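PDB 5FN8: receptor-type tyrosine-protein phosphatase C from Rattus norvegicus, which probably dephosphorylates phosphotyrosines on signalling proteins in T cells and is probably required for their activation through the antigen receptor. Local coordinates for residues G126-S137 and D162-E173; M104-I114 and D177-T185. One frame throughout, in Å; residues are numbered along the deposited sequence.

Contact 1. Residues G126-S137 and D162-E173; sequences GPEARYILEVKS and DYEFLVYFYNGE. With NAG (2-acetamido-2-deoxy-beta-D-glucopyranose), chain G.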
# COMPACT_ATOMS: atom_id res chain seq x y z
N GLY B 126 2.24 -5.58 9.89
CA GLY B 126 1.82 -6.19 11.15
C GLY B 126 0.52 -5.61 11.66
O GLY B 126 0.02 -4.64 11.08
N PRO B 127 0.01 -6.13 12.81
CA PRO B 127 -1.30 -5.67 13.32
C PRO B 127 -1.40 -4.32 14.01
O PRO B 127 -2.52 -3.81 14.15
CB PRO B 127 -1.73 -6.79 14.29
CG PRO B 127 -0.45 -7.36 14.76
CD PRO B 127 0.51 -7.28 13.59
N GLU B 128 -0.28 -3.79 14.53
CA GLU B 128 -0.30 -2.56 15.33
C GLU B 128 0.59 -1.47 14.76
O GLU B 128 1.28 -1.68 13.76
CB GLU B 128 0.06 -2.87 16.79
CG GLU B 128 -0.96 -3.75 17.49
CD GLU B 128 -0.37 -4.82 18.38
OE1 GLU B 128 0.45 -4.48 19.27
OE2 GLU B 128 -0.74 -6.01 18.20
N ALA B 129 0.54 -0.29 15.40
CA ALA B 129 1.30 0.87 15.00
C ALA B 129 1.78 1.66 16.22
O ALA B 129 0.99 2.39 16.84
CB ALA B 129 0.47 1.74 14.07
N ARG B 130 3.09 1.48 16.58
CA ARG B 130 3.73 2.17 17.71
C ARG B 130 5.07 2.72 17.34
O ARG B 130 5.77 2.21 16.45
CB ARG B 130 3.79 1.32 18.99
CG ARG B 130 2.39 0.80 19.35
CD ARG B 130 2.19 0.39 20.76
NE ARG B 130 2.54 1.43 21.72
CZ ARG B 130 1.68 2.25 22.32
NH1 ARG B 130 0.40 2.22 22.00
NH2 ARG B 130 2.10 3.12 23.22
N TYR B 131 5.42 3.80 18.00
CA TYR B 131 6.63 4.56 17.78
C TYR B 131 7.53 4.47 19.00
O TYR B 131 7.13 4.83 20.12
CB TYR B 131 6.26 6.01 17.45
CG TYR B 131 5.46 6.11 16.17
CD1 TYR B 131 6.10 6.20 14.94
CD2 TYR B 131 4.07 6.04 16.18
CE1 TYR B 131 5.37 6.26 13.75
CE2 TYR B 131 3.33 6.07 15.00
CZ TYR B 131 3.98 6.20 13.79
OH TYR B 131 3.23 6.20 12.64
N ILE B 132 8.76 3.97 18.78
CA ILE B 132 9.77 3.83 19.85
C ILE B 132 10.82 4.89 19.67
O ILE B 132 11.45 4.97 18.61
CB ILE B 132 10.40 2.41 19.84
CG1 ILE B 132 9.37 1.26 19.80
CG2 ILE B 132 11.49 2.26 20.92
CD1 ILE B 132 8.26 1.25 20.79
N LEU B 133 11.03 5.68 20.66
CA LEU B 133 12.09 6.66 20.59
C LEU B 133 13.16 6.37 21.65
O LEU B 133 12.85 6.24 22.82
CB LEU B 133 11.55 8.09 20.72
CG LEU B 133 12.59 9.19 20.99
CD1 LEU B 133 13.49 9.41 19.79
CD2 LEU B 133 11.93 10.47 21.38
N GLU B 134 14.41 6.28 21.21
CA GLU B 134 15.59 6.15 22.07
C GLU B 134 16.38 7.43 22.00
O GLU B 134 16.60 7.99 20.92
CB GLU B 134 16.49 5.04 21.60
CG GLU B 134 15.95 3.68 21.92
CD GLU B 134 17.02 2.63 21.77
OE1 GLU B 134 17.86 2.70 20.84
OE2 GLU B 134 17.01 1.72 22.62
N VAL B 135 16.81 7.90 23.15
CA VAL B 135 17.60 9.11 23.25
C VAL B 135 18.97 8.69 23.79
O VAL B 135 19.06 8.02 24.82
CB VAL B 135 16.93 10.22 24.10
CG1 VAL B 135 17.80 11.48 24.14
CG2 VAL B 135 15.52 10.52 23.59
N LYS B 136 20.03 9.03 23.04
CA LYS B 136 21.39 8.67 23.41
C LYS B 136 22.32 9.87 23.52
O LYS B 136 22.10 10.89 22.87
CB LYS B 136 21.96 7.62 22.42
CG LYS B 136 21.28 6.26 22.51
CD LYS B 136 21.92 5.25 21.60
CE LYS B 136 21.23 3.92 21.71
NZ LYS B 136 21.69 2.99 20.65
N SER B 137 23.35 9.75 24.35
CA SER B 137 24.41 10.75 24.52
C SER B 137 25.69 9.96 24.75
O SER B 137 25.72 9.12 25.64
CB SER B 137 24.12 11.67 25.69
OG SER B 137 25.02 12.77 25.64
N ASP B 162 25.29 17.20 22.88
CA ASP B 162 24.93 16.54 21.63
C ASP B 162 24.17 15.26 22.00
O ASP B 162 24.63 14.46 22.84
CB ASP B 162 26.17 16.15 20.80
CG ASP B 162 27.19 17.25 20.56
OD1 ASP B 162 26.89 18.17 19.76
OD2 ASP B 162 28.30 17.16 21.13
N TYR B 163 23.00 15.09 21.40
CA TYR B 163 22.15 13.93 21.59
C TYR B 163 21.79 13.30 20.24
O TYR B 163 21.75 14.00 19.23
CB TYR B 163 20.86 14.34 22.32
CG TYR B 163 21.04 14.65 23.79
CD1 TYR B 163 21.04 13.64 24.74
CD2 TYR B 163 21.14 15.97 24.23
CE1 TYR B 163 21.20 13.92 26.10
CE2 TYR B 163 21.28 16.27 25.59
CZ TYR B 163 21.31 15.24 26.52
OH TYR B 163 21.43 15.51 27.86
N GLU B 164 21.55 11.99 20.23
CA GLU B 164 21.04 11.31 19.04
C GLU B 164 19.67 10.76 19.35
O GLU B 164 19.40 10.33 20.49
CB GLU B 164 22.00 10.32 18.33
CG GLU B 164 22.58 9.18 19.15
CD GLU B 164 23.02 7.91 18.41
OE1 GLU B 164 22.55 7.69 17.26
OE2 GLU B 164 23.79 7.12 18.99
N PHE B 165 18.77 10.91 18.38
CA PHE B 165 17.38 10.48 18.50
C PHE B 165 17.16 9.41 17.47
O PHE B 165 17.43 9.62 16.29
CB PHE B 165 16.42 11.68 18.37
CG PHE B 165 16.68 12.73 19.43
CD1 PHE B 165 17.69 13.68 19.26
CD2 PHE B 165 15.93 12.78 20.59
CE1 PHE B 165 17.96 14.62 20.25
CE2 PHE B 165 16.19 13.74 21.58
CZ PHE B 165 17.21 14.65 21.41
N LEU B 166 16.73 8.23 17.95
CA LEU B 166 16.49 7.06 17.12
C LEU B 166 15.04 6.68 17.27
O LEU B 166 14.62 6.31 18.36
CB LEU B 166 17.38 5.90 17.59
CG LEU B 166 18.90 6.08 17.57
CD1 LEU B 166 19.43 6.63 18.93
CD2 LEU B 166 19.57 4.75 17.33
N VAL B 167 14.25 6.82 16.19
CA VAL B 167 12.84 6.46 16.13
C VAL B 167 12.70 5.15 15.36
O VAL B 167 13.19 5.08 14.25
CB VAL B 167 11.89 7.55 15.55
CG1 VAL B 167 10.43 7.05 15.57
CG2 VAL B 167 12.01 8.84 16.33
N TYR B 168 12.10 4.12 15.99
CA TYR B 168 11.80 2.82 15.36
C TYR B 168 10.29 2.67 15.35
O TYR B 168 9.61 3.13 16.27
CB TYR B 168 12.30 1.62 16.19
CG TYR B 168 13.74 1.67 16.63
CD1 TYR B 168 14.16 2.55 17.63
CD2 TYR B 168 14.68 0.79 16.10
CE1 TYR B 168 15.49 2.58 18.05
CE2 TYR B 168 16.01 0.80 16.52
CZ TYR B 168 16.41 1.69 17.50
OH TYR B 168 17.71 1.65 17.92
N PHE B 169 9.78 1.98 14.34
CA PHE B 169 8.37 1.64 14.26
C PHE B 169 8.22 0.22 14.77
O PHE B 169 9.03 -0.64 14.42
CB PHE B 169 7.85 1.70 12.82
CG PHE B 169 6.34 1.58 12.73
CD1 PHE B 169 5.52 2.68 12.97
CD2 PHE B 169 5.75 0.40 12.30
CE1 PHE B 169 4.13 2.58 12.82
CE2 PHE B 169 4.37 0.30 12.18
CZ PHE B 169 3.58 1.40 12.43
N TYR B 170 7.20 0.00 15.59
CA TYR B 170 6.83 -1.30 16.12
C TYR B 170 5.43 -1.67 15.60
O TYR B 170 4.49 -0.89 15.75
CB TYR B 170 6.87 -1.29 17.66
CG TYR B 170 6.48 -2.61 18.28
CD1 TYR B 170 7.26 -3.75 18.08
CD2 TYR B 170 5.33 -2.73 19.07
CE1 TYR B 170 6.89 -4.98 18.62
CE2 TYR B 170 4.95 -3.95 19.61
CZ TYR B 170 5.75 -5.07 19.41
OH TYR B 170 5.41 -6.28 19.99
N ASN B 171 5.31 -2.83 14.97
CA ASN B 171 4.05 -3.26 14.35
C ASN B 171 3.27 -4.34 15.13
O ASN B 171 2.37 -4.93 14.58
CB ASN B 171 4.27 -3.65 12.86
CG ASN B 171 4.97 -4.97 12.67
OD1 ASN B 171 5.13 -5.77 13.59
ND2 ASN B 171 5.42 -5.25 11.46
N GLY B 172 3.59 -4.55 16.39
CA GLY B 172 2.94 -5.55 17.23
C GLY B 172 3.71 -6.85 17.27
O GLY B 172 3.45 -7.71 18.10
N GLU B 173 4.67 -7.01 16.35
CA GLU B 173 5.47 -8.22 16.30
C GLU B 173 6.94 -7.95 16.00
O GLU B 173 7.80 -8.74 16.40
CB GLU B 173 4.89 -9.18 15.24
CG GLU B 173 3.75 -10.02 15.78
CD GLU B 173 3.11 -10.91 14.76
OE1 GLU B 173 3.74 -11.90 14.33
OE2 GLU B 173 1.96 -10.61 14.38
C1 NAG G . 5.18 -0.67 23.30
C2 NAG G . 5.94 -2.00 23.30
C3 NAG G . 5.00 -3.19 23.09
C4 NAG G . 3.74 -3.09 23.95
C5 NAG G . 3.05 -1.74 23.77
C6 NAG G . 1.86 -1.56 24.68
C7 NAG G . 7.88 -2.80 21.94
C8 NAG G . 8.90 -2.38 20.93
N2 NAG G . 6.91 -1.89 22.22
O3 NAG G . 5.67 -4.39 23.47
O4 NAG G . 2.85 -4.14 23.59
O5 NAG G . 3.98 -0.68 24.09
O6 NAG G . 1.19 -0.32 24.47
O7 NAG G . 7.91 -3.91 22.46

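Contact 2. Residues M104-I114 and D177-T185; sequences MKTSRASDNSI and DPEIKPQST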
# COMPACT_ATOMS: atom_id res chain seq x y z
N MET B 104 11.12 12.45 9.72
CA MET B 104 11.56 12.63 11.10
C MET B 104 12.19 14.00 11.28
O MET B 104 13.20 14.33 10.64
CB MET B 104 12.51 11.51 11.54
CG MET B 104 12.70 11.46 13.04
SD MET B 104 14.07 10.36 13.41
CE MET B 104 14.62 11.04 15.01
N LYS B 105 11.55 14.81 12.13
CA LYS B 105 12.00 16.16 12.43
C LYS B 105 12.35 16.32 13.90
O LYS B 105 11.54 16.04 14.79
CB LYS B 105 10.97 17.21 12.02
CG LYS B 105 11.57 18.37 11.25
CD LYS B 105 10.73 18.66 10.03
CE LYS B 105 9.78 19.81 10.21
NZ LYS B 105 8.39 19.49 9.77
N THR B 106 13.57 16.80 14.15
CA THR B 106 14.11 17.08 15.48
C THR B 106 14.19 18.60 15.64
O THR B 106 14.76 19.27 14.78
CB THR B 106 15.40 16.27 15.71
OG1 THR B 106 15.68 16.22 17.10
CG2 THR B 106 16.62 16.80 14.94
N SER B 107 13.58 19.15 16.71
CA SER B 107 13.56 20.60 16.95
C SER B 107 13.72 21.00 18.44
O SER B 107 13.24 20.28 19.31
CB SER B 107 12.28 21.21 16.38
OG SER B 107 11.16 21.06 17.25
N ARG B 108 14.32 22.18 18.72
CA ARG B 108 14.46 22.69 20.09
C ARG B 108 13.12 23.23 20.60
O ARG B 108 12.54 24.12 19.97
CB ARG B 108 15.55 23.75 20.20
CG ARG B 108 16.70 23.35 21.13
CD ARG B 108 18.01 24.01 20.75
NE ARG B 108 18.55 23.50 19.49
CZ ARG B 108 19.51 24.08 18.77
NH1 ARG B 108 20.08 25.20 19.21
NH2 ARG B 108 19.92 23.55 17.63
N ALA B 109 12.60 22.66 21.70
CA ALA B 109 11.33 23.08 22.31
C ALA B 109 11.57 24.20 23.33
O ALA B 109 10.73 25.09 23.47
CB ALA B 109 10.63 21.90 22.97
N SER B 110 12.73 24.14 24.02
CA SER B 110 13.23 25.07 25.03
C SER B 110 14.78 24.95 25.07
O SER B 110 15.38 24.42 24.13
CB SER B 110 12.59 24.79 26.40
OG SER B 110 13.44 24.12 27.32
N ASP B 111 15.41 25.47 26.14
CA ASP B 111 16.87 25.45 26.33
C ASP B 111 17.41 24.01 26.50
O ASP B 111 18.42 23.66 25.89
CB ASP B 111 17.27 26.33 27.53
CG ASP B 111 16.98 27.83 27.39
OD1 ASP B 111 15.90 28.18 26.86
OD2 ASP B 111 17.82 28.65 27.86
N ASN B 112 16.70 23.18 27.31
CA ASN B 112 17.07 21.78 27.59
C ASN B 112 15.95 20.76 27.17
O ASN B 112 15.87 19.65 27.72
CB ASN B 112 17.44 21.66 29.08
CG ASN B 112 16.29 21.78 30.07
OD1 ASN B 112 15.17 22.20 29.74
ND2 ASN B 112 16.56 21.40 31.32
N SER B 113 15.08 21.15 26.21
CA SER B 113 13.91 20.44 25.71
C SER B 113 13.98 20.28 24.17
O SER B 113 14.31 21.25 23.48
CB SER B 113 12.65 21.22 26.08
OG SER B 113 11.46 20.46 26.20
N ILE B 114 13.68 19.07 23.64
CA ILE B 114 13.68 18.70 22.21
C ILE B 114 12.35 18.05 21.86
O ILE B 114 11.87 17.18 22.58
CB ILE B 114 14.86 17.74 21.82
CG1 ILE B 114 16.29 18.26 22.16
CG2 ILE B 114 14.76 17.14 20.39
CD1 ILE B 114 16.68 19.57 21.67
N ASP B 177 14.00 -0.73 11.20
CA ASP B 177 15.27 0.02 11.31
C ASP B 177 15.00 1.43 11.85
O ASP B 177 13.94 2.00 11.54
CB ASP B 177 15.95 0.13 9.92
CG ASP B 177 16.62 -1.13 9.41
OD1 ASP B 177 17.03 -1.98 10.25
OD2 ASP B 177 16.84 -1.22 8.19
N PRO B 178 15.94 2.02 12.62
CA PRO B 178 15.71 3.37 13.12
C PRO B 178 16.05 4.46 12.11
O PRO B 178 16.96 4.32 11.28
CB PRO B 178 16.67 3.48 14.30
CG PRO B 178 17.80 2.60 13.93
CD PRO B 178 17.22 1.48 13.13
N GLU B 179 15.34 5.57 12.21
CA GLU B 179 15.65 6.82 11.57
C GLU B 179 16.39 7.61 12.70
O GLU B 179 15.82 7.86 13.77
CB GLU B 179 14.38 7.53 11.07
CG GLU B 179 14.69 8.64 10.08
CD GLU B 179 15.56 8.24 8.90
OE1 GLU B 179 15.05 7.53 8.00
OE2 GLU B 179 16.76 8.60 8.89
N ILE B 180 17.69 7.89 12.48
CA ILE B 180 18.59 8.57 13.42
C ILE B 180 18.79 10.04 13.04
O ILE B 180 19.07 10.36 11.88
CB ILE B 180 19.94 7.81 13.54
CG1 ILE B 180 19.71 6.32 13.85
CG2 ILE B 180 20.89 8.48 14.55
CD1 ILE B 180 20.95 5.41 13.85
N LYS B 181 18.65 10.94 14.03
CA LYS B 181 18.82 12.38 13.82
C LYS B 181 19.62 13.02 14.96
O LYS B 181 19.21 12.91 16.12
CB LYS B 181 17.46 13.11 13.65
CG LYS B 181 16.66 12.74 12.41
CD LYS B 181 17.23 13.29 11.12
CE LYS B 181 16.55 12.68 9.90
NZ LYS B 181 17.54 11.95 9.06
N PRO B 182 20.77 13.68 14.68
CA PRO B 182 21.49 14.39 15.76
C PRO B 182 20.79 15.71 16.11
O PRO B 182 20.20 16.35 15.24
CB PRO B 182 22.89 14.63 15.18
CG PRO B 182 22.69 14.64 13.69
CD PRO B 182 21.40 13.92 13.36
N GLN B 183 20.82 16.08 17.38
CA GLN B 183 20.25 17.33 17.89
C GLN B 183 20.90 17.70 19.21
O GLN B 183 20.86 16.92 20.17
CB GLN B 183 18.72 17.24 18.04
CG GLN B 183 18.06 18.51 18.55
CD GLN B 183 17.68 19.51 17.48
OE1 GLN B 183 18.05 19.38 16.30
NE2 GLN B 183 16.93 20.53 17.86
N SER B 184 21.51 18.89 19.26
CA SER B 184 22.15 19.45 20.45
C SER B 184 21.16 20.31 21.27
O SER B 184 20.11 20.72 20.75
CB SER B 184 23.37 20.29 20.08
OG SER B 184 24.55 19.51 19.93
N THR B 185 21.50 20.58 22.53
CA THR B 185 20.69 21.42 23.42
C THR B 185 21.20 22.86 23.51
O THR B 185 22.19 23.23 22.87
CB THR B 185 20.54 20.78 24.81
OG1 THR B 185 21.84 20.47 25.32
CG2 THR B 185 19.65 19.54 24.80

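Contact 1. Residues G126-S137 and D162-E173
Tyr170 N gives a nearly straight hydrogen bond of 2.8 Å to Arg130 O, with an N-H...O angle of 175°. Arg130 N answers with a bond to Tyr170 O. The same two-bond pairing recurs at Ile132 with Tyr168, Glu134 with Leu166 and Lys136 with Glu164. The strands are therefore regular antiparallel neighbours. Glu128 N extends the pairing to Asn171 O, but it approaches from above the carbonyl plane, where the strands end.

One face carries Tyr131, Leu133, Val135, Phe165, Val167 and Phe169. Phe169 turns its edge to the face of Tyr131 in a T-shaped stack, with ring centroids 5.2 Å apart and planes at 78°. With CG anti to the backbone N (chi1 -170°), the Phe169 ring runs along the sheet until its CZ meets Ala129 CB at 3.5 Å. Leu133 CD1 touches Val167 CG2 at 3.8 Å.

The other face is more polar. Tyr168 OH donates to Glu134 OE1 at 3.1 Å, meeting it from above the carboxylate plane. Lys136 NZ makes a long salt bridge to the same oxygen. Tyr170 is layered between the backbone and a glycan, consistent with attachment at Asn146: Gly172 N lies over one ring face and NAG C7 over the other. NAG O6 sits above the Arg130 guanidinium, 3.4 Å from Arg130 CZ, while Arg130 NE bonds Asn146 OD1.

Beyond the strands, Asn171 OD1 accepts from Glu173 N in an Asx turn, and Asn171 ND2 bonds Ala96 O and Ile124 O. Strand 140-147 pairs with the outer side of 130-137, and strand 179-184 with that of 162-170. The apolar face packs on strands 114-119 and 151-154 of the opposing sheet.

Contact 2. Residues M104-I114 and D177-T185
Gln183 reaches across to strand 104-108 with its whole side chain. Its CB lies 3.3 Å from Thr106 OG1, and the two side chains point against each other and pass alongside. Gln183 CG, anti to the backbone N (chi1 -179°), meets Ile114 CD1 at 3.6 Å. The bend at chi2 (88°) lays the amide with Gln183 OE1 3.2 Å from Thr106 CG2. Gln183 NE2 lies near Arg108 N and at the guanidinium edge, donor beside donor, which is packing and not a hydrogen bond.

Met104 fills the other end. Its extended chain brings SD to 3.7 Å from Lys181 CG, and SD also lies against the carbonyl oxygen of Glu179. Lys181 NZ turns away to a weakly bonded salt bridge with Glu179 OE2 (3.4 Å), joined by a second one from Glu179 OE1 to Lys100.

Thr185 closes the contact beside the turn that follows strand 104-108. Its CB is 3.7 Å from Asp111 O, while OG1 bonds Tyr158 O and Thr161 N.

The strand axes run almost parallel, 5° apart, but approach only to 7.6 Å. That is too wide for backbone pairing, and side chains do the joining. This is the first strand of a fibronectin type III domain beside its last: an edge of the beta sandwich where strands A and G belong to different sheets.

In the fold
Both contacts lie in the second fibronectin type III domain of this extracellular fragment, and their centres are 14 Å apart. Contact 1 is the central pair of the four-stranded sheet. Contact 2 joins the edge strand of that sheet to the edge of the three-stranded one. Strand 162-170 links them: Phe165 O with Lys181 N and Tyr163 O with Gln183 N are probable hydrogen bonds, each 2.9 Å. Phe165 also touches Ile114 and Gln183, so one aromatic ring serves both packings. Glycans flank each contact, one at Arg130 and Tyr170, another at Arg108. The phosphatase domains are not part of this chain.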